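Nicastrin (Dictyostelium purpureum, PDB 4R12) probably serves as an essential, putatively substrate-recruiting subunit of gamma-secretase, the complex that cleaves integral membrane proteins such as Notch receptors within the membrane. Local coordinates at residues Tyr48-Asp53 with Thr74-Ser79; Lys159-Arg162 with Ala168-Ala171. One frame throughout, in Å; residues are numbered along the deposited sequence.

Interaction 1. Residues Tyr48-Asp53 with Thr74-Ser79; sequences YLIDDD and TNYFNS. With NAG (2-acetamido-2-deoxy-beta-D-glucopyranose), chain C; NAG (2-acetamido-2-deoxy-beta-D-glucopyranose), chain B.
Asp-53 OD1 is gripped from two directions: Tyr-76 OH donates to Asp-53 OD1 at 2.7 Å, and atom N2 of the chain B N-acetylglucosamine (NAG) donates to the same OD1 at 3.2 Å. The phenol reaches this oxygen from above the carboxylate plane, whereas OD1 itself lies at the edge of the tyrosine ring, the two planes being 79° apart. The other carboxylate oxygen, OD2, takes a short 2.6 Å bond from O3 of the same sugar, so one aspartate holds both the acetamido N-H and the O3 hydroxyl of that sugar. The Tyr-76 ring is used on both faces and at its hydroxyl edge. CG2 of Ile-50, set anti to the backbone N, makes a CH-pi contact over one face, 4.2 Å from the centroid. Across the opposite face lies O6 of the chain C sugar, which is linked to Asn-78 and donates to the backbone O of Asn-75 at 2.9 Å. The backbone of Asp-51 and Asp-52 passes obliquely by CE1 and CZ, while Asp-52 turns its own carboxylate to cap Ser-55 N. Replacing the tyrosine with a phenylalanine would probably leave Asp-53 OD1 with the sugar amide but without its phenol donor, and the ring less firmly tied to the 48-53 segment. Within the small lobe the contact thus joins the turn after strand 43-50 to the loop after strand 67-72, its parallel neighbour. Phenol and sugar share the acceptor Asp-53 OD1, consistent with the first two sugars at Asn-78 being held against the surface by polar bonds as well as by the covalent link.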
# COMPACT_ATOMS: atom_id res chain seq x y z
N TYR A 48 8.04 -25.34 -19.53
CA TYR A 48 6.93 -25.63 -20.42
C TYR A 48 6.03 -24.40 -20.53
O TYR A 48 5.51 -23.92 -19.52
CB TYR A 48 6.11 -26.83 -19.92
CG TYR A 48 4.90 -27.13 -20.77
CD1 TYR A 48 3.69 -26.47 -20.57
CD2 TYR A 48 4.96 -28.08 -21.79
CE1 TYR A 48 2.58 -26.74 -21.34
CE2 TYR A 48 3.85 -28.36 -22.58
CZ TYR A 48 2.67 -27.68 -22.35
OH TYR A 48 1.56 -27.96 -23.12
N LEU A 49 5.85 -23.90 -21.75
CA LEU A 49 5.12 -22.65 -21.98
C LEU A 49 3.64 -22.84 -22.28
O LEU A 49 3.26 -23.56 -23.20
CB LEU A 49 5.76 -21.88 -23.14
CG LEU A 49 5.01 -20.63 -23.62
CD1 LEU A 49 5.03 -19.54 -22.56
CD2 LEU A 49 5.62 -20.13 -24.92
N ILE A 50 2.80 -22.18 -21.49
CA ILE A 50 1.39 -22.07 -21.80
C ILE A 50 1.10 -20.64 -22.24
O ILE A 50 1.19 -19.71 -21.44
CB ILE A 50 0.50 -22.44 -20.60
CG1 ILE A 50 0.68 -23.92 -20.24
CG2 ILE A 50 -0.96 -22.14 -20.91
CD1 ILE A 50 -0.25 -24.37 -19.13
N ASP A 51 0.77 -20.46 -23.52
CA ASP A 51 0.50 -19.13 -24.08
C ASP A 51 -0.73 -19.13 -24.99
O ASP A 51 -1.07 -18.12 -25.59
CB ASP A 51 1.73 -18.62 -24.85
CG ASP A 51 2.04 -19.43 -26.10
OD1 ASP A 51 1.45 -20.52 -26.28
OD2 ASP A 51 2.89 -18.99 -26.90
N ASP A 52 -1.39 -20.28 -25.08
CA ASP A 52 -2.64 -20.40 -25.82
C ASP A 52 -3.42 -21.63 -25.34
O ASP A 52 -2.89 -22.45 -24.58
CB ASP A 52 -2.41 -20.47 -27.33
CG ASP A 52 -1.37 -21.50 -27.74
OD1 ASP A 52 -1.29 -22.58 -27.11
OD2 ASP A 52 -0.61 -21.23 -28.70
N ASP A 53 -4.66 -21.75 -25.80
CA ASP A 53 -5.53 -22.85 -25.39
C ASP A 53 -4.90 -24.19 -25.77
O ASP A 53 -5.06 -25.19 -25.06
CB ASP A 53 -6.91 -22.71 -26.03
CG ASP A 53 -7.83 -21.81 -25.24
OD1 ASP A 53 -7.35 -21.17 -24.27
OD2 ASP A 53 -9.04 -21.73 -25.57
N THR A 74 0.48 -14.18 -19.15
CA THR A 74 -0.30 -13.75 -18.01
C THR A 74 -1.81 -13.93 -18.21
O THR A 74 -2.56 -13.98 -17.23
CB THR A 74 -0.01 -12.28 -17.64
OG1 THR A 74 -0.64 -11.98 -16.39
CG2 THR A 74 -0.49 -11.33 -18.73
N ASN A 75 -2.27 -14.05 -19.46
CA ASN A 75 -3.68 -14.33 -19.69
C ASN A 75 -4.10 -15.67 -19.08
O ASN A 75 -5.29 -15.91 -18.83
CB ASN A 75 -4.01 -14.31 -21.18
CG ASN A 75 -4.57 -12.97 -21.64
OD1 ASN A 75 -4.62 -12.01 -20.87
ND2 ASN A 75 -4.98 -12.90 -22.91
N TYR A 76 -3.13 -16.54 -18.83
CA TYR A 76 -3.40 -17.84 -18.24
C TYR A 76 -3.05 -17.93 -16.75
O TYR A 76 -3.14 -19.00 -16.15
CB TYR A 76 -2.67 -18.92 -19.04
CG TYR A 76 -3.32 -19.10 -20.38
CD1 TYR A 76 -2.98 -18.28 -21.45
CD2 TYR A 76 -4.32 -20.03 -20.56
CE1 TYR A 76 -3.60 -18.42 -22.68
CE2 TYR A 76 -4.95 -20.18 -21.77
CZ TYR A 76 -4.59 -19.37 -22.83
OH TYR A 76 -5.22 -19.53 -24.04
N PHE A 77 -2.69 -16.79 -16.16
CA PHE A 77 -2.41 -16.73 -14.73
C PHE A 77 -3.60 -16.21 -13.93
O PHE A 77 -3.80 -15.00 -13.78
CB PHE A 77 -1.18 -15.85 -14.46
CG PHE A 77 -0.81 -15.75 -13.00
CD1 PHE A 77 -0.46 -16.89 -12.27
CD2 PHE A 77 -0.82 -14.53 -12.35
CE1 PHE A 77 -0.12 -16.80 -10.93
CE2 PHE A 77 -0.49 -14.43 -11.00
CZ PHE A 77 -0.14 -15.57 -10.29
N ASN A 78 -4.46 -17.13 -13.52
CA ASN A 78 -5.63 -16.87 -12.70
C ASN A 78 -6.05 -18.17 -11.95
O ASN A 78 -5.56 -19.19 -12.29
CB ASN A 78 -6.78 -16.25 -13.52
CG ASN A 78 -7.44 -17.22 -14.48
OD1 ASN A 78 -7.54 -18.38 -14.20
ND2 ASN A 78 -7.92 -16.73 -15.62
N SER A 79 -6.89 -18.10 -10.93
CA SER A 79 -7.18 -19.27 -10.10
C SER A 79 -7.66 -20.45 -10.93
O SER A 79 -7.10 -21.54 -10.84
CB SER A 79 -8.22 -18.94 -9.02
OG SER A 79 -9.38 -18.34 -9.58
C1 NAG C . -8.74 -17.09 -16.38
C2 NAG C . -10.02 -16.53 -16.97
C3 NAG C . -10.59 -17.37 -18.07
C4 NAG C . -9.58 -17.69 -19.13
C5 NAG C . -8.35 -18.30 -18.44
C6 NAG C . -7.20 -18.61 -19.37
C7 NAG C . -11.06 -15.38 -15.17
C8 NAG C . -11.94 -15.50 -13.97
N2 NAG C . -11.01 -16.41 -15.96
O3 NAG C . -11.67 -16.67 -18.63
O4 NAG C . -10.21 -18.62 -19.96
O5 NAG C . -7.86 -17.46 -17.41
O6 NAG C . -7.02 -17.68 -20.40
O7 NAG C . -10.43 -14.39 -15.36
C1 NAG B . -10.20 -18.34 -21.36
C2 NAG B . -10.55 -19.57 -22.18
C3 NAG B . -10.58 -19.18 -23.63
C4 NAG B . -11.55 -18.07 -23.91
C5 NAG B . -11.26 -16.93 -22.98
C6 NAG B . -12.41 -15.96 -23.10
C7 NAG B . -9.74 -21.66 -21.26
C8 NAG B . -8.66 -22.67 -21.31
N2 NAG B . -9.60 -20.64 -22.09
O3 NAG B . -10.92 -20.28 -24.45
O4 NAG B . -11.23 -17.63 -25.21
O5 NAG B . -11.17 -17.36 -21.64
O6 NAG B . -13.53 -16.50 -22.44
O7 NAG B . -10.67 -21.76 -20.52

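Interaction 2. Residues Lys159-Arg162 with Ala168-Ala171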
# COMPACT_ATOMS: atom_id res chain seq x y z
N LYS A 159 9.52 -21.64 -25.34
CA LYS A 159 8.79 -21.98 -26.51
C LYS A 159 9.62 -22.91 -27.37
O LYS A 159 9.10 -23.76 -28.02
CB LYS A 159 8.43 -20.72 -27.29
CG LYS A 159 7.42 -20.91 -28.38
CD LYS A 159 6.80 -19.61 -28.83
CE LYS A 159 5.72 -19.87 -29.85
NZ LYS A 159 4.79 -18.72 -30.08
N HIS A 160 10.92 -22.72 -27.33
CA HIS A 160 11.88 -23.50 -28.12
C HIS A 160 11.89 -24.97 -27.67
O HIS A 160 12.24 -25.85 -28.45
CB HIS A 160 13.28 -22.89 -28.00
CG HIS A 160 14.34 -23.66 -28.72
ND1 HIS A 160 14.17 -24.17 -29.99
CD2 HIS A 160 15.60 -23.99 -28.35
CE1 HIS A 160 15.27 -24.78 -30.37
NE2 HIS A 160 16.16 -24.69 -29.40
N ASN A 161 11.49 -25.21 -26.43
CA ASN A 161 11.40 -26.57 -25.89
C ASN A 161 10.33 -27.41 -26.58
O ASN A 161 10.25 -28.63 -26.35
CB ASN A 161 11.10 -26.52 -24.39
CG ASN A 161 12.34 -26.29 -23.56
OD1 ASN A 161 13.44 -26.09 -24.09
ND2 ASN A 161 12.18 -26.30 -22.24
N ARG A 162 9.50 -26.79 -27.37
CA ARG A 162 8.38 -27.49 -27.92
C ARG A 162 8.78 -28.44 -29.00
O ARG A 162 7.99 -29.28 -29.40
CB ARG A 162 7.38 -26.51 -28.48
CG ARG A 162 6.48 -25.91 -27.45
CD ARG A 162 5.74 -24.73 -28.01
NE ARG A 162 4.88 -24.15 -27.00
CZ ARG A 162 4.04 -23.16 -27.20
NH1 ARG A 162 3.92 -22.61 -28.38
NH2 ARG A 162 3.31 -22.73 -26.21
N ALA A 168 17.58 -29.29 -23.93
CA ALA A 168 16.47 -28.36 -23.70
C ALA A 168 16.67 -27.40 -22.53
O ALA A 168 17.66 -27.48 -21.80
CB ALA A 168 15.18 -29.15 -23.50
N TRP A 169 15.73 -26.48 -22.35
CA TRP A 169 15.85 -25.42 -21.34
C TRP A 169 15.07 -25.70 -20.06
O TRP A 169 13.92 -26.13 -20.09
CB TRP A 169 15.38 -24.09 -21.92
CG TRP A 169 16.33 -23.51 -22.91
CD1 TRP A 169 16.29 -23.63 -24.27
CD2 TRP A 169 17.48 -22.70 -22.61
NE1 TRP A 169 17.34 -22.95 -24.84
CE2 TRP A 169 18.08 -22.37 -23.84
CE3 TRP A 169 18.05 -22.23 -21.42
CZ2 TRP A 169 19.23 -21.58 -23.91
CZ3 TRP A 169 19.19 -21.45 -21.50
CH2 TRP A 169 19.77 -21.13 -22.74
N GLY A 170 15.71 -25.43 -18.92
CA GLY A 170 15.07 -25.58 -17.62
C GLY A 170 15.39 -24.42 -16.70
O GLY A 170 16.17 -23.53 -17.07
N ALA A 171 14.79 -24.41 -15.51
CA ALA A 171 15.04 -23.35 -14.54
C ALA A 171 14.96 -23.86 -13.11
O ALA A 171 14.36 -24.89 -12.84
CB ALA A 171 14.05 -22.20 -14.73
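Asn-161, just after His-160 on the segment that follows helix 148-160, reaches to the beginning of strand 169-174, and its side chain can be followed atom by atom. CB points toward the strand, with CG set anti to the carbonyl carbon (chi1 -81°), which presents the edge of the amide, OD1 and ND2 together, to the backbone of Trp-169. At the tip, OD1 accepts from Trp-169 N at 2.9 Å, the donor tilted 16° from the carbonyl plane. The same oxygen rests 3.6 Å from CB of Ala-168 and lies at the edge of the indole, near its plane. ND2 donates to Trp-169 O at 2.8 Å, in the carbonyl plane and on a lone pair. One primary amide thereby bonds both the N-H and the C=O of a single residue, whose backbone also pairs with Leu-47. ND2 also bonds Leu-47 O on the adjacent strand. Beside it, His-160 brings CD2 to within 4.1 Å of Trp-169 NE1, an edge-to-edge approach without a hydrogen bond. Strand 169-174 runs antiparallel to both 43-50 and 581-586, and the indole packs on Val-584 and Lys-586 of the latter. The asparagine therefore ties the 159-162 segment to two neighbouring strands of the small lobe at once.

How the interactions relate
Both contacts are partly buried, lie within the small lobe and share strand 43-50: interaction 1 starts from its C-terminal end, and interaction 2 meets its antiparallel neighbour, strand 169-174. They also touch directly, through a salt bridge from Arg-162 NH2 to Asp-51 OD1 and a probable hydrogen bond from the same nitrogen to Leu-49 O, while Lys-159 CB packs on Leu-49 CD2. Their chemistry follows their places. Interaction 1 borders the glycan, and its carboxylate takes bonds from sugar as well as from the phenol; interaction 2 has an uncharged amide reading a strand's backbone, with an exposed histidine at its margin. In both, a side chain does the joining where main chains remain apart.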